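Local atomic coordinates of DNA translocase coupling protein (Clostridium perfringens, PDB entry 6O1W), a protein that probably binds DNA and ATP as the coupling translocase of plasmid conjugation, the piece described here including its FtsK/SpoIIIE-type ATPase region. Residues L226-V231 with G271-I276; P29-F34 with I45-M50; I310-T315 with R326-L331. All blocks are in the same frame, centred on the assembly; numbering follows the deposited sequence.

In the fold
From the N terminus, contact 2 comes first: 29-34 and 45-50 are the two arms of a beta hairpin, closed across ten residues, at one side of the four-stranded antiparallel sheet of the N-terminal part. Contact 1 then closes a longer excursion, largely helical, between two neighbouring parallel strands of the ten-stranded mixed sheet. Contact 3 ties the end of helix 305-312 to a strand of that same sheet, across the ten residues between 310-315 and 326-331. The three loops follow in series; none nests or crosses. Contacts 1 and 3 have centres about 23 Å apart, whereas contacts 1 and 2, about 51 Å apart, lie on opposite sides of the chain's centre.

Contact 1 of 3, residues L226-V231 with G271-I276; sequences LKRIIV and GINLCI
The Arg228 guanidinium and the Asn273 amide lie nearly coplanar, their planes 24° apart, and meet edge to edge. Arg228 NH1 gives a straight hydrogen bond of 2.9 Å to Asn273 OD1, arriving on a lone pair in the amide plane and staying in the guanidinium plane. A water at the same guanidinium edge accepts from both Arg228 NH1 and Asn273 ND2, a bridge that helps keep the two planes nearly aligned. Further bonds probably limit their rotation: Arg228 NE forms a salt bridge with Glu109, and Asn273 ND2 also donates to Pro130 O. An anti chi1 (-180°) and extended chi2 bring Arg228 CD to 3.1 Å from Asn273 OD1, and the bend at chi3 then turns the guanidinium so that NH1 meets OD1.

The pair rises from the sheet face of Ile230 and Asn273; the backbones run parallel. Ile229 N donates to Gly271 O and Asn273 N to Ile229 O; Val231 N and Asn273 O, then Cys275 N and Val231 O, continue the ladder, all nearly along the C=O axes. On the face of Ile229, Val231, Ile272 and Leu274, Leu274 CD2 sits alongside Val231, 3.8 Å from its CB, and helix 185-209 packs on Ile229 and Val231. On the other face Ile230 CD1 reaches Cys275 SG at 3.7 Å, under helix 142-155. Helices on both faces of adjacent parallel strands are typical of three-layer alpha/beta/alpha sheets, consistent with the P-loop NTPase core of the FtsK/SpoIIIE family; the side chain of Cys275 lies about 10 Å from that of Lys142 in the Walker A loop.

Contact 2 of 3, residues P29-F34 with I45-M50; sequences PILKSF and ITFESM
Lys32 is curled, bent at chi2, chi3 and chi4, so that its chain lies obliquely across Glu48: Lys32 CG passes 3.8 Å from Glu48 CB. The lysine end then forms a salt bridge, Lys32 NZ to Glu48 OE1 at 3.3 Å, meeting the carboxylate from above its plane. Glu48, CG anti to the backbone N and extended beyond it, turns its other oxygen, OE2, to a salt bridge with Arg81.

This curl starts at a classic beta bulge in an antiparallel hairpin, where Lys32 and Ser33 both face Thr46. Thr46 O takes a 2.8 Å bond from Lys32 N and a weak one from Ser33 N, while Thr46 N donates to Ser33 O. Ser33 OG occupies the crowded position between the backbone N and the carbonyl carbon (chi1 58°), Thr46 OG1 lies beside its own backbone N, and one water bonds to both hydroxyls.

Ile30, Ser33, Thr46 and Glu48 share one face; Leu31, Phe34, Ile45 and Phe47 take the other, toward helix 7-18. Leu31, CG anti to the backbone N (chi1 179°), crosses Ile45 obliquely and brings CD1 to 3.5 Å from Ile45 CG2. Phe34, CG likewise anti (chi1 -172°), lays its ring along Ile45, CE2 3.7 Å from Ile45 CG1. Phe47 has CG beside the backbone N; Pro29 CB touches Phe47 CD1 at 3.8 Å, and the Phe47 ring meets Tyr12 and Phe16 edge-to-face.

Contact 3 of 3, residues I310-T315 with R326-L331; sequences IVLSNT and RFLFKL
Two donors converge on one carbonyl where helix 305-312 ends. Lys330 NZ hydrogen-bonds to Leu312 O at 2.8 Å, and Ser313 OG donates to the same oxygen, also at 2.8 Å; both stand above the carbonyl plane by nearly 30°. Lys330 runs extended from the strand, CG anti to the backbone N, and bends only at chi4 (-137°) to set its ammonium against the helix end, where the negative end of the helix dipole would probably stabilise it. Ser313 has positive phi (58°), taking the chain out of the helix, and its OG is in the crowded position between backbone N and carbonyl carbon.

This is a helix C terminus packed on one face of the mixed sheet in the ATPase domain, over strand 326-331, which is paired on its two sides with 296-299 and 334-340.

Apolar contact is made by the two methyls of Leu312: CD1 meets Leu328 CD1 at 3.7 Å, the side chains crossing at about a right angle, and CD2 rests 3.7 Å from Lys330 CB.

A water accepts from Asn314 ND2 and, weakly, from Lys330 NZ. Asn314 OD1 takes the backbone N-H of Lys316, and ND2 donates to Thr335 OG1.

Contact 1 of 3, residues L226-V231 with G271-I276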
ATOM      1  N   LEU A 226      19.472 -14.288 -16.436  1.00 43.32           N
ATOM      2  CA  LEU A 226      19.367 -13.824 -15.056  1.00 40.68           C
ATOM      3  C   LEU A 226      17.868 -13.702 -14.794  1.00 38.62           C
ATOM      4  O   LEU A 226      17.130 -13.211 -15.637  1.00 37.66           O
ATOM      5  CB  LEU A 226      20.043 -12.447 -14.864  1.00 40.28           C
ATOM      6  CG  LEU A 226      21.531 -12.357 -15.135  1.00 44.95           C
ATOM      7  CD1 LEU A 226      21.985 -10.891 -15.124  1.00 45.77           C
ATOM      8  CD2 LEU A 226      22.318 -13.144 -14.122  1.00 46.43           C
ATOM      9  N   LYS A 227      17.423 -14.190 -13.670  1.00 33.22           N
ATOM     10  CA  LYS A 227      16.010 -14.146 -13.325  1.00 31.65           C
ATOM     11  C   LYS A 227      15.739 -13.051 -12.316  1.00 33.56           C
ATOM     12  O   LYS A 227      16.590 -12.769 -11.459  1.00 30.03           O
ATOM     13  CB  LYS A 227      15.594 -15.491 -12.722  1.00 34.49           C
ATOM     14  CG  LYS A 227      15.715 -16.694 -13.677  1.00 42.91           C
ATOM     15  CD  LYS A 227      15.003 -17.912 -13.087  1.00 54.03           C
ATOM     16  CE  LYS A 227      15.130 -19.150 -13.940  1.00 66.27           C
ATOM     17  NZ  LYS A 227      14.226 -19.109 -15.123  1.00 77.67           N
ATOM     18  N   ARG A 228      14.518 -12.473 -12.374  1.00 30.49           N
ATOM     19  CA  ARG A 228      14.057 -11.522 -11.361  1.00 29.75           C
ATOM     20  C   ARG A 228      14.074 -12.222  -9.988  1.00 28.02           C
ATOM     21  O   ARG A 228      13.656 -13.374  -9.888  1.00 24.89           O
ATOM     22  CB  ARG A 228      12.617 -11.045 -11.669  1.00 28.72           C
ATOM     23  CG  ARG A 228      12.094 -10.032 -10.633  1.00 40.12           C
ATOM     24  CD  ARG A 228      10.800  -9.320 -11.030  1.00 36.69           C
ATOM     25  NE  ARG A 228      10.907  -8.759 -12.374  1.00 32.09           N
ATOM     26  CZ  ARG A 228      11.521  -7.629 -12.687  1.00 34.97           C
ATOM     27  NH1 ARG A 228      12.055  -6.869 -11.740  1.00 29.62           N
ATOM     28  NH2 ARG A 228      11.627  -7.258 -13.951  1.00 34.01           N
ATOM     29  N   ILE A 229      14.585 -11.542  -8.966  1.00 23.57           N
ATOM     30  CA  ILE A 229      14.573 -12.020  -7.591  1.00 23.79           C
ATOM     31  C   ILE A 229      13.583 -11.152  -6.773  1.00 29.83           C
ATOM     32  O   ILE A 229      13.727  -9.930  -6.741  1.00 28.40           O
ATOM     33  CB  ILE A 229      15.988 -12.009  -6.940  1.00 27.53           C
ATOM     34  CG1 ILE A 229      16.939 -13.015  -7.647  1.00 28.12           C
ATOM     35  CG2 ILE A 229      15.876 -12.325  -5.442  1.00 29.57           C
ATOM     36  CD1 ILE A 229      18.461 -12.798  -7.363  1.00 29.10           C
ATOM     37  N   ILE A 230      12.590 -11.782  -6.108  1.00 27.02           N
ATOM     38  CA  ILE A 230      11.665 -11.060  -5.237  1.00 26.40           C
ATOM     39  C   ILE A 230      11.958 -11.419  -3.782  1.00 29.06           C
ATOM     40  O   ILE A 230      12.102 -12.591  -3.436  1.00 27.67           O
ATOM     41  CB  ILE A 230      10.164 -11.184  -5.634  1.00 30.00           C
ATOM     42  CG1 ILE A 230       9.269 -10.307  -4.676  1.00 31.11           C
ATOM     43  CG2 ILE A 230       9.702 -12.654  -5.763  1.00 29.85           C
ATOM     44  CD1 ILE A 230       7.776 -10.514  -4.717  1.00 47.17           C
ATOM     45  N   VAL A 231      12.119 -10.400  -2.953  1.00 26.32           N
ATOM     46  CA  VAL A 231      12.435 -10.554  -1.535  1.00 25.77           C
ATOM     47  C   VAL A 231      11.255  -9.989  -0.754  1.00 27.69           C
ATOM     48  O   VAL A 231      10.980  -8.795  -0.835  1.00 26.39           O
ATOM     49  CB  VAL A 231      13.759  -9.847  -1.158  1.00 28.53           C
ATOM     50  CG1 VAL A 231      14.158 -10.161   0.284  1.00 28.46           C
ATOM     51  CG2 VAL A 231      14.881 -10.197  -2.133  1.00 27.60           C
ATOM     52  N   GLY A 271      16.946  -6.221 -11.368  1.00 27.33           N
ATOM     53  CA  GLY A 271      15.856  -7.173 -11.208  1.00 26.08           C
ATOM     54  C   GLY A 271      15.851  -7.865  -9.856  1.00 30.41           C
ATOM     55  O   GLY A 271      15.501  -9.036  -9.764  1.00 31.81           O
ATOM     56  N   ILE A 272      16.233  -7.154  -8.796  1.00 25.16           N
ATOM     57  CA  ILE A 272      16.128  -7.627  -7.421  1.00 24.98           C
ATOM     58  C   ILE A 272      15.146  -6.652  -6.741  1.00 30.54           C
ATOM     59  O   ILE A 272      15.472  -5.467  -6.555  1.00 32.20           O
ATOM     60  CB  ILE A 272      17.480  -7.751  -6.676  1.00 28.81           C
ATOM     61  CG1 ILE A 272      18.523  -8.567  -7.500  1.00 28.90           C
ATOM     62  CG2 ILE A 272      17.263  -8.312  -5.250  1.00 29.19           C
ATOM     63  CD1 ILE A 272      19.854  -8.797  -6.894  1.00 34.19           C
ATOM     64  N   ASN A 273      13.954  -7.157  -6.363  1.00 25.99           N
ATOM     65  CA  ASN A 273      12.872  -6.354  -5.806  1.00 27.07           C
ATOM     66  C   ASN A 273      12.516  -6.653  -4.356  1.00 31.89           C
ATOM     67  O   ASN A 273      12.331  -7.807  -3.969  1.00 30.06           O
ATOM     68  CB  ASN A 273      11.625  -6.472  -6.695  1.00 27.13           C
ATOM     69  CG  ASN A 273      11.946  -6.315  -8.164  1.00 38.92           C
ATOM     70  OD1 ASN A 273      11.910  -7.265  -8.918  1.00 33.60           O
ATOM     71  ND2 ASN A 273      12.288  -5.122  -8.599  1.00 28.59           N
ATOM     72  N   LEU A 274      12.426  -5.590  -3.554  1.00 31.65           N
ATOM     73  CA  LEU A 274      12.056  -5.683  -2.132  1.00 32.12           C
ATOM     74  C   LEU A 274      10.582  -5.351  -1.949  1.00 35.96           C
ATOM     75  O   LEU A 274      10.147  -4.300  -2.428  1.00 34.53           O
ATOM     76  CB  LEU A 274      12.916  -4.723  -1.285  1.00 31.47           C
ATOM     77  CG  LEU A 274      14.394  -5.064  -1.208  1.00 36.63           C
ATOM     78  CD1 LEU A 274      15.209  -3.878  -0.707  1.00 36.47           C
ATOM     79  CD2 LEU A 274      14.638  -6.292  -0.346  1.00 38.89           C
ATOM     80  N   CYS A 275       9.823  -6.247  -1.299  1.00 34.12           N
ATOM     81  CA  CYS A 275       8.403  -6.074  -0.958  1.00 37.01           C
ATOM     82  C   CYS A 275       8.357  -6.136   0.542  1.00 35.95           C
ATOM     83  O   CYS A 275       8.533  -7.216   1.132  1.00 33.77           O
ATOM     84  CB  CYS A 275       7.513  -7.142  -1.595  1.00 41.07           C
ATOM     85  SG  CYS A 275       7.403  -7.038  -3.401  1.00 47.69           S
ATOM     86  N   ILE A 276       8.193  -4.964   1.168  1.00 30.85           N
ATOM     87  CA  ILE A 276       8.272  -4.804   2.620  1.00 30.31           C
ATOM     88  C   ILE A 276       6.933  -4.524   3.291  1.00 33.62           C
ATOM     89  O   ILE A 276       6.235  -3.591   2.912  1.00 31.69           O
ATOM     90  CB  ILE A 276       9.288  -3.686   2.977  1.00 34.23           C
ATOM     91  CG1 ILE A 276      10.610  -3.808   2.196  1.00 34.82           C
ATOM     92  CG2 ILE A 276       9.537  -3.636   4.495  1.00 35.38           C
ATOM     93  CD1 ILE A 276      11.413  -2.522   2.141  1.00 35.83           C
TER
HETATM   94  O   HOH W   1      13.292  -4.181 -11.171  1.00 36.74           O

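Contact 2 of 3, residues P29-F34 with I45-M50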
ATOM      1  N   PRO A  29     -29.038  24.728   6.429  1.00 31.73           N
ATOM      2  CA  PRO A  29     -27.581  24.893   6.596  1.00 31.49           C
ATOM      3  C   PRO A  29     -26.927  25.716   5.495  1.00 37.93           C
ATOM      4  O   PRO A  29     -27.364  25.699   4.344  1.00 37.81           O
ATOM      5  CB  PRO A  29     -27.073  23.461   6.603  1.00 32.36           C
ATOM      6  CG  PRO A  29     -28.239  22.678   7.157  1.00 35.79           C
ATOM      7  CD  PRO A  29     -29.424  23.306   6.521  1.00 31.83           C
ATOM      8  N   ILE A  30     -25.913  26.486   5.888  1.00 35.58           N
ATOM      9  CA  ILE A  30     -25.139  27.361   5.024  1.00 35.28           C
ATOM     10  C   ILE A  30     -23.836  26.656   4.644  1.00 39.42           C
ATOM     11  O   ILE A  30     -23.043  26.349   5.528  1.00 37.57           O
ATOM     12  CB  ILE A  30     -24.827  28.689   5.785  1.00 38.58           C
ATOM     13  CG1 ILE A  30     -26.103  29.401   6.327  1.00 38.69           C
ATOM     14  CG2 ILE A  30     -23.961  29.645   4.948  1.00 38.74           C
ATOM     15  CD1 ILE A  30     -27.164  29.817   5.279  1.00 52.19           C
ATOM     16  N   LEU A  31     -23.569  26.496   3.328  1.00 37.12           N
ATOM     17  CA  LEU A  31     -22.305  25.950   2.846  1.00 36.75           C
ATOM     18  C   LEU A  31     -21.191  26.975   3.111  1.00 43.17           C
ATOM     19  O   LEU A  31     -21.242  28.093   2.578  1.00 42.01           O
ATOM     20  CB  LEU A  31     -22.365  25.622   1.342  1.00 36.38           C
ATOM     21  CG  LEU A  31     -21.063  25.058   0.737  1.00 40.56           C
ATOM     22  CD1 LEU A  31     -20.781  23.659   1.229  1.00 39.75           C
ATOM     23  CD2 LEU A  31     -21.088  25.105  -0.783  1.00 43.18           C
ATOM     24  N   LYS A  32     -20.213  26.597   3.953  1.00 40.21           N
ATOM     25  CA  LYS A  32     -19.078  27.456   4.282  1.00 40.69           C
ATOM     26  C   LYS A  32     -17.921  27.137   3.365  1.00 45.67           C
ATOM     27  O   LYS A  32     -17.227  28.056   2.923  1.00 47.07           O
ATOM     28  CB  LYS A  32     -18.658  27.303   5.763  1.00 43.49           C
ATOM     29  CG  LYS A  32     -19.709  27.791   6.773  1.00 49.86           C
ATOM     30  CD  LYS A  32     -20.211  29.252   6.550  1.00 50.44           C
ATOM     31  CE  LYS A  32     -19.197  30.311   6.948  1.00 56.14           C
ATOM     32  NZ  LYS A  32     -18.992  30.395   8.421  1.00 49.19           N
ATOM     33  N   SER A  33     -17.710  25.833   3.075  1.00 39.71           N
ATOM     34  CA  SER A  33     -16.643  25.360   2.191  1.00 39.07           C
ATOM     35  C   SER A  33     -16.823  23.919   1.757  1.00 40.67           C
ATOM     36  O   SER A  33     -17.352  23.086   2.497  1.00 37.30           O
ATOM     37  CB  SER A  33     -15.265  25.526   2.835  1.00 42.67           C
ATOM     38  OG  SER A  33     -15.151  24.847   4.073  1.00 52.45           O
ATOM     39  N   PHE A  34     -16.357  23.638   0.541  1.00 38.11           N
ATOM     40  CA  PHE A  34     -16.356  22.326  -0.079  1.00 37.43           C
ATOM     41  C   PHE A  34     -14.911  22.130  -0.564  1.00 42.53           C
ATOM     42  O   PHE A  34     -14.494  22.807  -1.508  1.00 41.60           O
ATOM     43  CB  PHE A  34     -17.352  22.302  -1.251  1.00 39.12           C
ATOM     44  CG  PHE A  34     -17.555  20.926  -1.840  1.00 41.28           C
ATOM     45  CD1 PHE A  34     -16.627  20.386  -2.730  1.00 45.18           C
ATOM     46  CD2 PHE A  34     -18.651  20.157  -1.484  1.00 42.79           C
ATOM     47  CE1 PHE A  34     -16.789  19.096  -3.239  1.00 46.10           C
ATOM     48  CE2 PHE A  34     -18.814  18.869  -1.997  1.00 46.79           C
ATOM     49  CZ  PHE A  34     -17.896  18.357  -2.893  1.00 45.33           C
ATOM     50  N   ILE A  45     -16.968  18.849   3.584  1.00 34.64           N
ATOM     51  CA  ILE A  45     -18.063  19.789   3.415  1.00 34.29           C
ATOM     52  C   ILE A  45     -18.365  20.411   4.756  1.00 39.88           C
ATOM     53  O   ILE A  45     -18.667  19.700   5.716  1.00 39.69           O
ATOM     54  CB  ILE A  45     -19.320  19.184   2.748  1.00 36.58           C
ATOM     55  CG1 ILE A  45     -18.965  18.154   1.642  1.00 35.79           C
ATOM     56  CG2 ILE A  45     -20.204  20.300   2.194  1.00 36.22           C
ATOM     57  CD1 ILE A  45     -20.173  17.194   1.279  1.00 35.26           C
ATOM     58  N   THR A  46     -18.255  21.743   4.827  1.00 35.63           N
ATOM     59  CA  THR A  46     -18.473  22.470   6.065  1.00 35.69           C
ATOM     60  C   THR A  46     -19.754  23.248   5.963  1.00 39.08           C
ATOM     61  O   THR A  46     -19.932  24.030   5.030  1.00 38.97           O
ATOM     62  CB  THR A  46     -17.251  23.359   6.369  1.00 42.76           C
ATOM     63  OG1 THR A  46     -16.087  22.548   6.310  1.00 44.50           O
ATOM     64  CG2 THR A  46     -17.340  24.038   7.717  1.00 41.11           C
ATOM     65  N   PHE A  47     -20.639  23.055   6.954  1.00 35.28           N
ATOM     66  CA  PHE A  47     -21.925  23.737   7.041  1.00 32.93           C
ATOM     67  C   PHE A  47     -22.060  24.508   8.327  1.00 37.72           C
ATOM     68  O   PHE A  47     -21.616  24.059   9.391  1.00 36.79           O
ATOM     69  CB  PHE A  47     -23.095  22.733   6.938  1.00 33.33           C
ATOM     70  CG  PHE A  47     -23.316  22.126   5.569  1.00 33.59           C
ATOM     71  CD1 PHE A  47     -23.907  22.871   4.543  1.00 35.66           C
ATOM     72  CD2 PHE A  47     -23.004  20.801   5.323  1.00 34.18           C
ATOM     73  CE1 PHE A  47     -24.148  22.300   3.294  1.00 36.32           C
ATOM     74  CE2 PHE A  47     -23.253  20.227   4.074  1.00 36.48           C
ATOM     75  CZ  PHE A  47     -23.801  20.985   3.064  1.00 35.30           C
ATOM     76  N   GLU A  48     -22.750  25.641   8.236  1.00 35.61           N
ATOM     77  CA  GLU A  48     -23.099  26.439   9.380  1.00 35.77           C
ATOM     78  C   GLU A  48     -24.610  26.416   9.556  1.00 39.48           C
ATOM     79  O   GLU A  48     -25.353  26.713   8.609  1.00 37.91           O
ATOM     80  CB  GLU A  48     -22.592  27.867   9.257  1.00 37.07           C
ATOM     81  CG  GLU A  48     -22.682  28.589  10.590  1.00 44.83           C
ATOM     82  CD  GLU A  48     -22.445  30.084  10.548  1.00 69.91           C
ATOM     83  OE1 GLU A  48     -22.090  30.609   9.468  1.00 64.98           O
ATOM     84  OE2 GLU A  48     -22.621  30.732  11.605  1.00 65.98           O
ATOM     85  N   SER A  49     -25.064  26.080  10.777  1.00 37.87           N
ATOM     86  CA  SER A  49     -26.499  26.021  11.132  1.00 38.12           C
ATOM     87  C   SER A  49     -26.702  25.929  12.651  1.00 43.54           C
ATOM     88  O   SER A  49     -25.756  25.679  13.386  1.00 43.46           O
ATOM     89  CB  SER A  49     -27.171  24.807  10.473  1.00 38.56           C
ATOM     90  OG  SER A  49     -26.739  23.620  11.105  1.00 46.52           O
HETATM   91  N   MSE A  50     -27.937  26.039  13.091  1.00 44.06           N
HETATM   92  CA  MSE A  50     -28.299  25.900  14.491  1.00 47.57           C
HETATM   93  C   MSE A  50     -28.805  24.482  14.791  1.00 47.68           C
HETATM   94  O   MSE A  50     -29.317  24.253  15.888  1.00 49.69           O
HETATM   95  CB  MSE A  50     -29.365  26.943  14.861  1.00 52.68           C
HETATM   96  CG  MSE A  50     -28.809  28.347  15.023  1.00 64.93           C
HETATM   97 SE   MSE A  50     -30.203  29.515  15.713  1.00 79.80          SE
HETATM   98  CE  MSE A  50     -30.333  28.815  17.584  1.00 76.33           C
TER
HETATM   99  O   HOH W   2     -14.607  22.203   4.100  1.00 36.96           O

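Contact 3 of 3, residues I310-T315 with R326-L331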
ATOM      1  N   ILE A 310       4.856   9.257   8.393  1.00 38.96           N
ATOM      2  CA  ILE A 310       6.032   8.381   8.294  1.00 38.77           C
ATOM      3  C   ILE A 310       5.973   7.578   6.968  1.00 41.54           C
ATOM      4  O   ILE A 310       6.979   7.500   6.260  1.00 42.05           O
ATOM      5  CB  ILE A 310       6.163   7.466   9.541  1.00 41.65           C
ATOM      6  CG1 ILE A 310       6.550   8.294  10.790  1.00 41.67           C
ATOM      7  CG2 ILE A 310       7.196   6.354   9.288  1.00 42.50           C
ATOM      8  CD1 ILE A 310       6.045   7.742  12.141  1.00 40.92           C
ATOM      9  N   VAL A 311       4.783   7.042   6.608  1.00 34.69           N
ATOM     10  CA  VAL A 311       4.609   6.226   5.399  1.00 32.55           C
ATOM     11  C   VAL A 311       4.564   7.057   4.111  1.00 37.95           C
ATOM     12  O   VAL A 311       5.295   6.761   3.167  1.00 38.01           O
ATOM     13  CB  VAL A 311       3.364   5.308   5.510  1.00 34.92           C
ATOM     14  CG1 VAL A 311       3.132   4.497   4.230  1.00 34.09           C
ATOM     15  CG2 VAL A 311       3.466   4.385   6.717  1.00 34.99           C
ATOM     16  N   LEU A 312       3.675   8.071   4.074  1.00 33.72           N
ATOM     17  CA  LEU A 312       3.308   8.862   2.898  1.00 32.52           C
ATOM     18  C   LEU A 312       3.831  10.275   2.810  1.00 38.42           C
ATOM     19  O   LEU A 312       3.663  10.909   1.754  1.00 39.09           O
ATOM     20  CB  LEU A 312       1.756   8.955   2.878  1.00 31.69           C
ATOM     21  CG  LEU A 312       0.983   7.642   2.810  1.00 34.70           C
ATOM     22  CD1 LEU A 312      -0.493   7.884   3.049  1.00 34.40           C
ATOM     23  CD2 LEU A 312       1.208   6.907   1.463  1.00 33.02           C
ATOM     24  N   SER A 313       4.353  10.816   3.931  1.00 34.62           N
ATOM     25  CA  SER A 313       4.772  12.219   4.115  1.00 33.81           C
ATOM     26  C   SER A 313       3.582  13.202   3.848  1.00 38.87           C
ATOM     27  O   SER A 313       3.757  14.337   3.400  1.00 40.63           O
ATOM     28  CB  SER A 313       6.061  12.572   3.373  1.00 36.77           C
ATOM     29  OG  SER A 313       5.940  12.491   1.969  1.00 50.21           O
ATOM     30  N   ASN A 314       2.371  12.742   4.207  1.00 33.83           N
ATOM     31  CA  ASN A 314       1.097  13.481   4.261  1.00 33.23           C
ATOM     32  C   ASN A 314       0.219  12.768   5.325  1.00 37.02           C
ATOM     33  O   ASN A 314       0.593  11.686   5.781  1.00 36.63           O
ATOM     34  CB  ASN A 314       0.413  13.624   2.888  1.00 30.09           C
ATOM     35  CG  ASN A 314      -0.090  12.347   2.279  1.00 40.03           C
ATOM     36  OD1 ASN A 314      -0.819  11.582   2.899  1.00 33.97           O
ATOM     37  ND2 ASN A 314       0.257  12.101   1.025  1.00 37.47           N
ATOM     38  N   THR A 315      -0.925  13.348   5.707  1.00 32.32           N
ATOM     39  CA  THR A 315      -1.795  12.819   6.758  1.00 31.51           C
ATOM     40  C   THR A 315      -3.055  12.122   6.205  1.00 36.91           C
ATOM     41  O   THR A 315      -4.001  11.906   6.967  1.00 38.23           O
ATOM     42  CB  THR A 315      -2.224  13.995   7.673  1.00 39.23           C
ATOM     43  OG1 THR A 315      -3.051  14.866   6.897  1.00 40.62           O
ATOM     44  CG2 THR A 315      -1.030  14.777   8.264  1.00 33.46           C
ATOM     45  N   ARG A 326      -9.208  -1.494   1.846  1.00 30.45           N
ATOM     46  CA  ARG A 326      -9.177  -0.156   1.249  1.00 29.61           C
ATOM     47  C   ARG A 326      -7.851   0.524   1.621  1.00 33.73           C
ATOM     48  O   ARG A 326      -7.484   0.590   2.793  1.00 33.87           O
ATOM     49  CB  ARG A 326     -10.386   0.664   1.696  1.00 28.50           C
ATOM     50  CG  ARG A 326     -10.533   2.000   0.974  1.00 30.64           C
ATOM     51  CD  ARG A 326     -10.737   1.832  -0.520  1.00 26.75           C
ATOM     52  NE  ARG A 326     -11.959   1.101  -0.878  1.00 30.82           N
ATOM     53  CZ  ARG A 326     -13.198   1.586  -0.786  1.00 46.32           C
ATOM     54  NH1 ARG A 326     -13.409   2.801  -0.294  1.00 29.96           N
ATOM     55  NH2 ARG A 326     -14.232   0.864  -1.193  1.00 37.22           N
ATOM     56  N   PHE A 327      -7.106   0.976   0.622  1.00 29.47           N
ATOM     57  CA  PHE A 327      -5.787   1.550   0.886  1.00 28.65           C
ATOM     58  C   PHE A 327      -5.556   2.806   0.120  1.00 30.26           C
ATOM     59  O   PHE A 327      -6.292   3.094  -0.822  1.00 28.14           O
ATOM     60  CB  PHE A 327      -4.708   0.520   0.420  1.00 30.00           C
ATOM     61  CG  PHE A 327      -4.468  -0.635   1.348  1.00 31.09           C
ATOM     62  CD1 PHE A 327      -5.285  -1.754   1.316  1.00 35.52           C
ATOM     63  CD2 PHE A 327      -3.448  -0.588   2.290  1.00 33.39           C
ATOM     64  CE1 PHE A 327      -5.101  -2.793   2.231  1.00 37.47           C
ATOM     65  CE2 PHE A 327      -3.244  -1.640   3.185  1.00 36.18           C
ATOM     66  CZ  PHE A 327      -4.082  -2.725   3.165  1.00 35.49           C
ATOM     67  N   LEU A 328      -4.459   3.502   0.478  1.00 27.92           N
ATOM     68  CA  LEU A 328      -3.855   4.594  -0.279  1.00 27.34           C
ATOM     69  C   LEU A 328      -2.616   4.066  -1.030  1.00 28.13           C
ATOM     70  O   LEU A 328      -1.798   3.322  -0.486  1.00 26.01           O
ATOM     71  CB  LEU A 328      -3.445   5.775   0.601  1.00 27.62           C
ATOM     72  CG  LEU A 328      -4.608   6.503   1.307  1.00 31.76           C
ATOM     73  CD1 LEU A 328      -4.081   7.509   2.245  1.00 30.44           C
ATOM     74  CD2 LEU A 328      -5.530   7.168   0.305  1.00 34.36           C
ATOM     75  N   PHE A 329      -2.479   4.485  -2.266  1.00 27.15           N
ATOM     76  CA  PHE A 329      -1.342   4.177  -3.127  1.00 26.13           C
ATOM     77  C   PHE A 329      -0.626   5.498  -3.390  1.00 32.58           C
ATOM     78  O   PHE A 329      -1.239   6.451  -3.866  1.00 31.86           O
ATOM     79  CB  PHE A 329      -1.810   3.585  -4.471  1.00 26.11           C
ATOM     80  CG  PHE A 329      -0.689   3.247  -5.436  1.00 27.63           C
ATOM     81  CD1 PHE A 329      -0.028   2.027  -5.362  1.00 29.87           C
ATOM     82  CD2 PHE A 329      -0.326   4.136  -6.451  1.00 30.37           C
ATOM     83  CE1 PHE A 329       0.981   1.707  -6.273  1.00 31.23           C
ATOM     84  CE2 PHE A 329       0.663   3.797  -7.382  1.00 32.88           C
ATOM     85  CZ  PHE A 329       1.327   2.596  -7.274  1.00 29.92           C
ATOM     86  N   LYS A 330       0.673   5.523  -3.145  1.00 29.41           N
ATOM     87  CA  LYS A 330       1.510   6.672  -3.435  1.00 28.83           C
ATOM     88  C   LYS A 330       2.765   6.226  -4.210  1.00 32.08           C
ATOM     89  O   LYS A 330       3.492   5.342  -3.758  1.00 31.79           O
ATOM     90  CB  LYS A 330       1.870   7.437  -2.149  1.00 30.03           C
ATOM     91  CG  LYS A 330       2.744   8.648  -2.418  1.00 41.31           C
ATOM     92  CD  LYS A 330       2.933   9.546  -1.231  1.00 40.07           C
ATOM     93  CE  LYS A 330       3.285  10.932  -1.710  1.00 51.25           C
ATOM     94  NZ  LYS A 330       4.373  11.548  -0.904  1.00 59.78           N
ATOM     95  N   LEU A 331       2.966   6.805  -5.395  1.00 30.87           N
ATOM     96  CA  LEU A 331       4.137   6.634  -6.270  1.00 31.91           C
ATOM     97  C   LEU A 331       4.412   8.007  -6.835  1.00 38.79           C
ATOM     98  O   LEU A 331       3.650   8.506  -7.656  1.00 40.64           O
ATOM     99  CB  LEU A 331       3.928   5.607  -7.403  1.00 31.39           C
ATOM    100  CG  LEU A 331       5.123   5.412  -8.384  1.00 34.87           C
ATOM    101  CD1 LEU A 331       6.418   5.177  -7.678  1.00 33.25           C
ATOM    102  CD2 LEU A 331       4.881   4.253  -9.301  1.00 36.88           C
TER
HETATM  103  O   HOH W   3       2.142  14.161  -0.469  1.00 55.23           O